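Local coordinates for secreted protein ESXB (Bacillus anthracis, PDB 4J10) that is of unknown function but belongs to the WXG100 family of small helical-hairpin proteins and, as a secreted EsxB protein, is probably exported by a type VII secretion system, at residues 7-12 / 84-89; 27-32 / 67-72. All blocks are in the same frame, centred on the assembly; numbering follows the deposited sequence.

Contact 1 of 2, residues 7-12 / 84-89; sequences IKITPE and DKFRNT
P11, the first residue of helix 11-41, comes up against F86 in the last turns of helix 48-90, with 6.2 Å between P11 CA and F86 CA. Residues 7-10 approach as an extended lead-in, while 84-89 is helical and runs the other way along the hairpin. T10 occupies the N-cap: its OG1 accepts the N-H of E13 and makes a weak hydrogen bond to the carboxylate two residues on, T10 OG1 to E12 OE1 3.3 Å.

The proline ring wedges between two consecutive side chains of the C-terminal helix. P11 CG packs on the beta carbon of the phenylalanine, 3.8 Å from F86 CB, while P11 CB covers one face of the R87 guanidinium. It stands 3.6 Å above that plane, displaced toward the rim. R87 leaves its helix with chi1 near 180° (-174°), and bends at chi2 and chi3 then bring the guanidinium over P11 CB. A salt bridge from R87 NH2 to E15 secures its polar end; E12 lies nearby, OE2 to R87 NH1 4.6 Å, which may add some attraction but is beyond a salt bridge. On the other flank, I9 reaches the F86 ring at its edge, through the methyl branch: I9 CG2 to F86 CE2 is 3.7 Å.

At the open end of the two-helix hairpin, this surface contact ties the start of helix 11-41 to the end of helix 48-90. L14 from the next turn touches both I9 and F86, and I9 also packs on Q45 of the second subunit.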
loop_
_atom_site.group_PDB
_atom_site.type_symbol
_atom_site.label_atom_id
_atom_site.label_comp_id
_atom_site.label_asym_id
_atom_site.label_seq_id
_atom_site.Cartn_x
_atom_site.Cartn_y
_atom_site.Cartn_z
ATOM N N ILE A 7 22.986 -5.938 12.531
ATOM C CA ILE A 7 22.778 -7.272 11.989
ATOM C C ILE A 7 23.458 -7.406 10.632
ATOM O O ILE A 7 23.191 -6.636 9.709
ATOM C CB ILE A 7 21.279 -7.615 11.852
ATOM C CG1 ILE A 7 20.536 -7.353 13.166
ATOM C CG2 ILE A 7 21.102 -9.049 11.356
ATOM C CD1 ILE A 7 21.089 -8.105 14.362
ATOM N N LYS A 8 24.343 -8.389 10.505
ATOM C CA LYS A 8 25.070 -8.581 9.255
ATOM C C LYS A 8 24.201 -9.231 8.191
ATOM O O LYS A 8 23.379 -10.097 8.478
ATOM C CB LYS A 8 26.328 -9.416 9.484
ATOM C CG LYS A 8 27.405 -8.724 10.313
ATOM C CD LYS A 8 28.622 -9.635 10.508
ATOM C CE LYS A 8 29.647 -9.019 11.442
ATOM N NZ LYS A 8 30.712 -9.996 11.794
ATOM N N ILE A 9 24.380 -8.798 6.955
ATOM C CA ILE A 9 23.604 -9.343 5.847
ATOM C C ILE A 9 24.006 -10.794 5.568
ATOM O O ILE A 9 25.188 -11.132 5.545
ATOM C CB ILE A 9 23.759 -8.470 4.585
ATOM C CG1 ILE A 9 23.045 -7.134 4.791
ATOM C CG2 ILE A 9 23.201 -9.177 3.350
ATOM C CD1 ILE A 9 23.185 -6.176 3.628
ATOM N N THR A 10 23.007 -11.655 5.405
ATOM C CA THR A 10 23.191 -13.059 5.047
ATOM C C THR A 10 22.085 -13.373 4.038
ATOM O O THR A 10 21.137 -12.611 3.914
ATOM C CB THR A 10 22.967 -13.971 6.251
ATOM O OG1 THR A 10 21.602 -13.841 6.672
ATOM C CG2 THR A 10 23.903 -13.602 7.406
ATOM N N PRO A 11 22.166 -14.519 3.341
ATOM C CA PRO A 11 21.046 -14.882 2.466
ATOM C C PRO A 11 19.725 -14.976 3.225
ATOM O O PRO A 11 18.683 -14.586 2.708
ATOM C CB PRO A 11 21.456 -16.263 1.933
ATOM C CG PRO A 11 22.938 -16.266 2.015
ATOM C CD PRO A 11 23.271 -15.482 3.243
ATOM N N GLU A 12 19.771 -15.484 4.448
ATOM C CA GLU A 12 18.573 -15.588 5.273
ATOM C C GLU A 12 17.979 -14.216 5.573
ATOM O O GLU A 12 16.755 -14.046 5.569
ATOM C CB GLU A 12 18.884 -16.350 6.564
ATOM C CG GLU A 12 19.264 -17.814 6.343
ATOM C CD GLU A 12 20.756 -18.031 6.082
ATOM O OE1 GLU A 12 21.502 -17.047 5.912
ATOM O OE2 GLU A 12 21.189 -19.203 6.061
ATOM N N ASP A 84 20.410 -15.491 -3.481
ATOM C CA ASP A 84 20.858 -16.635 -4.268
ATOM C C ASP A 84 22.330 -16.518 -4.660
ATOM O O ASP A 84 23.083 -17.490 -4.587
ATOM C CB ASP A 84 19.973 -16.801 -5.515
ATOM C CG ASP A 84 18.585 -17.302 -5.179
ATOM O OD1 ASP A 84 18.417 -17.865 -4.075
ATOM O OD2 ASP A 84 17.670 -17.136 -5.999
ATOM N N LYS A 85 22.739 -15.325 -5.077
ATOM C CA LYS A 85 24.122 -15.100 -5.469
ATOM C C LYS A 85 25.052 -15.330 -4.280
ATOM O O LYS A 85 26.105 -15.951 -4.414
ATOM C CB LYS A 85 24.300 -13.690 -6.021
ATOM C CG LYS A 85 25.713 -13.375 -6.465
ATOM C CD LYS A 85 25.839 -11.929 -6.917
ATOM C CE LYS A 85 26.009 -11.001 -5.725
ATOM N NZ LYS A 85 25.397 -9.660 -5.960
ATOM N N PHE A 86 24.646 -14.845 -3.111
ATOM C CA PHE A 86 25.424 -15.055 -1.898
ATOM C C PHE A 86 25.557 -16.532 -1.575
ATOM O O PHE A 86 26.641 -17.003 -1.239
ATOM C CB PHE A 86 24.773 -14.341 -0.716
ATOM C CG PHE A 86 25.053 -12.870 -0.665
ATOM C CD1 PHE A 86 25.657 -12.221 -1.729
ATOM C CD2 PHE A 86 24.708 -12.136 0.452
ATOM C CE1 PHE A 86 25.916 -10.860 -1.674
ATOM C CE2 PHE A 86 24.968 -10.777 0.518
ATOM C CZ PHE A 86 25.572 -10.141 -0.549
ATOM N N ARG A 87 24.461 -17.271 -1.683
ATOM C CA ARG A 87 24.484 -18.691 -1.363
ATOM C C ARG A 87 25.334 -19.502 -2.330
ATOM O O ARG A 87 25.990 -20.459 -1.931
ATOM C CB ARG A 87 23.074 -19.266 -1.330
ATOM C CG ARG A 87 23.027 -20.711 -0.854
ATOM C CD ARG A 87 21.739 -20.975 -0.120
ATOM N NE ARG A 87 20.756 -19.948 -0.436
ATOM C CZ ARG A 87 19.909 -19.432 0.446
ATOM N NH1 ARG A 87 19.913 -19.849 1.701
ATOM N NH2 ARG A 87 19.057 -18.498 0.063
ATOM N N ASN A 88 25.329 -19.114 -3.598
ATOM C CA ASN A 88 26.009 -19.893 -4.622
ATOM C C ASN A 88 27.483 -19.570 -4.754
ATOM O O ASN A 88 28.238 -20.330 -5.357
ATOM C CB ASN A 88 25.307 -19.704 -5.965
ATOM C CG ASN A 88 23.981 -20.430 -6.032
ATOM O OD1 ASN A 88 23.883 -21.600 -5.654
ATOM N ND2 ASN A 88 22.948 -19.746 -6.520
ATOM N N THR A 89 27.903 -18.458 -4.164
ATOM C CA THR A 89 29.307 -18.067 -4.216
ATOM C C THR A 89 30.041 -18.350 -2.903
ATOM O O THR A 89 31.268 -18.253 -2.831
ATOM C CB THR A 89 29.466 -16.594 -4.636
ATOM O OG1 THR A 89 28.670 -15.763 -3.784
ATOM C CG2 THR A 89 29.006 -16.409 -6.071
#

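Contact 2 of 2, residues 27-32 / 67-72. With FMT (formic acid), chain C.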
loop_
_atom_site.group_PDB
_atom_site.type_symbol
_atom_site.label_atom_id
_atom_site.label_comp_id
_atom_site.label_asym_id
_atom_site.label_seq_id
_atom_site.Cartn_x
_atom_site.Cartn_y
_atom_site.Cartn_z
ATOM N N GLU A 27 -0.966 -8.041 1.105
ATOM C CA GLU A 27 -1.848 -7.266 1.986
ATOM C C GLU A 27 -2.435 -6.071 1.235
ATOM O O GLU A 27 -3.611 -5.705 1.410
ATOM C CB GLU A 27 -1.088 -6.812 3.241
ATOM C CG GLU A 27 -0.755 -7.940 4.191
ATOM C CD GLU A 27 -0.054 -7.448 5.440
ATOM O OE1 GLU A 27 0.434 -6.299 5.439
ATOM O OE2 GLU A 27 0.012 -8.215 6.420
ATOM N N ALA A 28 -1.631 -5.471 0.367
ATOM C CA ALA A 28 -2.092 -4.337 -0.426
ATOM C C ALA A 28 -3.183 -4.780 -1.396
ATOM O O ALA A 28 -4.182 -4.084 -1.589
ATOM C CB ALA A 28 -0.923 -3.722 -1.191
ATOM N N GLN A 29 -2.980 -5.931 -2.033
ATOM C CA GLN A 29 -4.004 -6.497 -2.912
ATOM C C GLN A 29 -5.306 -6.751 -2.161
ATOM O O GLN A 29 -6.395 -6.437 -2.658
ATOM C CB GLN A 29 -3.503 -7.787 -3.568
ATOM C CG GLN A 29 -4.531 -8.413 -4.495
ATOM C CD GLN A 29 -4.749 -7.600 -5.762
ATOM O OE1 GLN A 29 -5.790 -6.928 -5.929
ATOM N NE2 GLN A 29 -3.786 -7.653 -6.656
ATOM N N SER A 30 -5.199 -7.320 -0.963
ATOM C CA SER A 30 -6.378 -7.584 -0.142
ATOM C C SER A 30 -7.105 -6.292 0.196
ATOM O O SER A 30 -8.342 -6.232 0.180
ATOM C CB SER A 30 -5.971 -8.307 1.143
ATOM O OG SER A 30 -7.072 -8.411 2.031
ATOM N N GLN A 31 -6.360 -5.265 0.560
ATOM C CA GLN A 31 -6.932 -3.968 0.872
ATOM C C GLN A 31 -7.708 -3.351 -0.306
ATOM O O GLN A 31 -8.802 -2.906 -0.137
ATOM C CB GLN A 31 -5.858 -3.008 1.368
ATOM C CG GLN A 31 -6.399 -1.637 1.770
ATOM C CD GLN A 31 -5.331 -0.702 2.294
ATOM O OE1 GLN A 31 -4.950 -0.773 3.440
ATOM N NE2 GLN A 31 -4.877 0.140 1.479
ATOM N N ILE A 32 -7.111 -3.313 -1.479
ATOM C CA ILE A 32 -7.784 -2.715 -2.620
ATOM C C ILE A 32 -9.021 -3.538 -2.983
ATOM O O ILE A 32 -10.046 -2.975 -3.375
ATOM C CB ILE A 32 -6.802 -2.472 -3.801
ATOM C CG1 ILE A 32 -7.350 -1.401 -4.750
ATOM C CG2 ILE A 32 -6.459 -3.765 -4.501
ATOM C CD1 ILE A 32 -7.448 -0.041 -4.088
ATOM N N GLN A 67 0.543 0.383 -9.522
ATOM C CA GLN A 67 1.957 0.723 -9.649
ATOM C C GLN A 67 2.738 0.202 -8.437
ATOM O O GLN A 67 3.813 -0.380 -8.568
ATOM C CB GLN A 67 2.134 2.243 -9.762
ATOM C CG GLN A 67 1.507 2.864 -11.003
ATOM C CD GLN A 67 2.167 2.387 -12.275
ATOM O OE1 GLN A 67 3.386 2.455 -12.411
ATOM N NE2 GLN A 67 1.368 1.891 -13.208
ATOM N N TYR A 68 2.184 0.401 -7.249
ATOM C CA TYR A 68 2.851 0.079 -5.999
ATOM C C TYR A 68 3.183 -1.398 -5.855
ATOM O O TYR A 68 4.313 -1.769 -5.529
ATOM C CB TYR A 68 1.925 0.482 -4.858
ATOM C CG TYR A 68 2.442 0.223 -3.467
ATOM C CD1 TYR A 68 3.472 0.981 -2.934
ATOM C CD2 TYR A 68 1.862 -0.738 -2.652
ATOM C CE1 TYR A 68 3.927 0.766 -1.659
ATOM C CE2 TYR A 68 2.302 -0.947 -1.356
ATOM C CZ TYR A 68 3.338 -0.189 -0.859
ATOM O OH TYR A 68 3.762 -0.401 0.431
ATOM N N ILE A 69 2.185 -2.237 -6.088
ATOM C CA ILE A 69 2.317 -3.667 -5.868
ATOM C C ILE A 69 3.476 -4.278 -6.672
ATOM O O ILE A 69 4.335 -4.948 -6.074
ATOM C CB ILE A 69 0.960 -4.394 -6.067
ATOM C CG1 ILE A 69 0.008 -4.021 -4.926
ATOM C CG2 ILE A 69 1.144 -5.898 -6.125
ATOM C CD1 ILE A 69 -1.394 -4.552 -5.122
ATOM N N PRO A 70 3.547 -4.026 -8.002
ATOM C CA PRO A 70 4.703 -4.581 -8.739
ATOM C C PRO A 70 6.053 -4.013 -8.319
ATOM O O PRO A 70 7.071 -4.703 -8.464
ATOM C CB PRO A 70 4.420 -4.223 -10.209
ATOM C CG PRO A 70 2.967 -3.862 -10.261
ATOM C CD PRO A 70 2.536 -3.420 -8.893
ATOM N N ILE A 71 6.083 -2.789 -7.799
ATOM C CA ILE A 71 7.345 -2.241 -7.315
ATOM C C ILE A 71 7.791 -3.040 -6.087
ATOM O O ILE A 71 8.966 -3.411 -5.974
ATOM C CB ILE A 71 7.250 -0.735 -6.963
ATOM C CG1 ILE A 71 6.975 0.101 -8.220
ATOM C CG2 ILE A 71 8.540 -0.275 -6.257
ATOM C CD1 ILE A 71 6.471 1.509 -7.896
ATOM N N LEU A 72 6.876 -3.339 -5.166
ATOM C CA LEU A 72 7.214 -4.185 -4.013
ATOM C C LEU A 72 7.675 -5.563 -4.452
ATOM O O LEU A 72 8.632 -6.119 -3.903
ATOM C CB LEU A 72 6.024 -4.335 -3.055
ATOM C CG LEU A 72 5.447 -3.085 -2.405
ATOM C CD1 LEU A 72 4.517 -3.529 -1.288
ATOM C CD2 LEU A 72 6.542 -2.183 -1.868
HETATM C C FMT C . -9.521 -10.025 0.051
HETATM O O1 FMT C . -9.271 -10.370 -1.106
HETATM O O2 FMT C . -9.978 -8.922 0.364
#
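Midway along the antiparallel helical hairpin, A28 of helix 11-41 faces I69 of helix 48-90, their CA atoms 7.0 Å apart. The methyl of A28 meets the longer branch of the isoleucine, A28 CB to I69 CG1 3.9 Å. That branch lies anti to the carbonyl carbon (chi1 -70°), and its terminal methyl continues to the neighbouring backbone, where I69 CD1 is 3.7 Å from Q29 N. Y68 brings its ring edge to the same alanine, Y68 CE2 to A28 CB 4.3 Å, while L72 CG, from a turn further on, lies over one ring face, toward the rim.

The segment axes approach to 10.3 Å at 165°, nearly antiparallel, as in the two-helix hairpin of WXG100 proteins. P70 lacks an amide proton, and helix 48-90 kinks there for want of that bond to the preceding turn. Beyond the hairpin, Y68 turns toward the dimer interface: its OH hydrogen-bonds to Q31 of the second subunit, and Y68 also packs on M65 of that subunit. On the outer side of helix 11-41 sits a formic acid molecule, probably from the crystallisation liquor, with a long, weak and unsettled approach from S30 OG to its O2 at 3.4 Å.

Contacts 1 and 2 join the same two helices, 11-41 and 48-90, at different levels of one hairpin: the centre of contact 2 is about 3 Å from the centre of the chain, that of contact 1 about 24 Å. Their centres are 27 Å apart and their nearest atoms about 14 Å, so they do not touch. Along the chain, 27-32 and 67-72 are nested within the loop closed by 7-12 and 84-89. Both contacts also reach the second subunit, contact 1 through packing near the hairpin end and contact 2 through packing and a hydrogen bond at mid-length. The formic acid belongs to the surroundings of contact 2 and marks no known functional site.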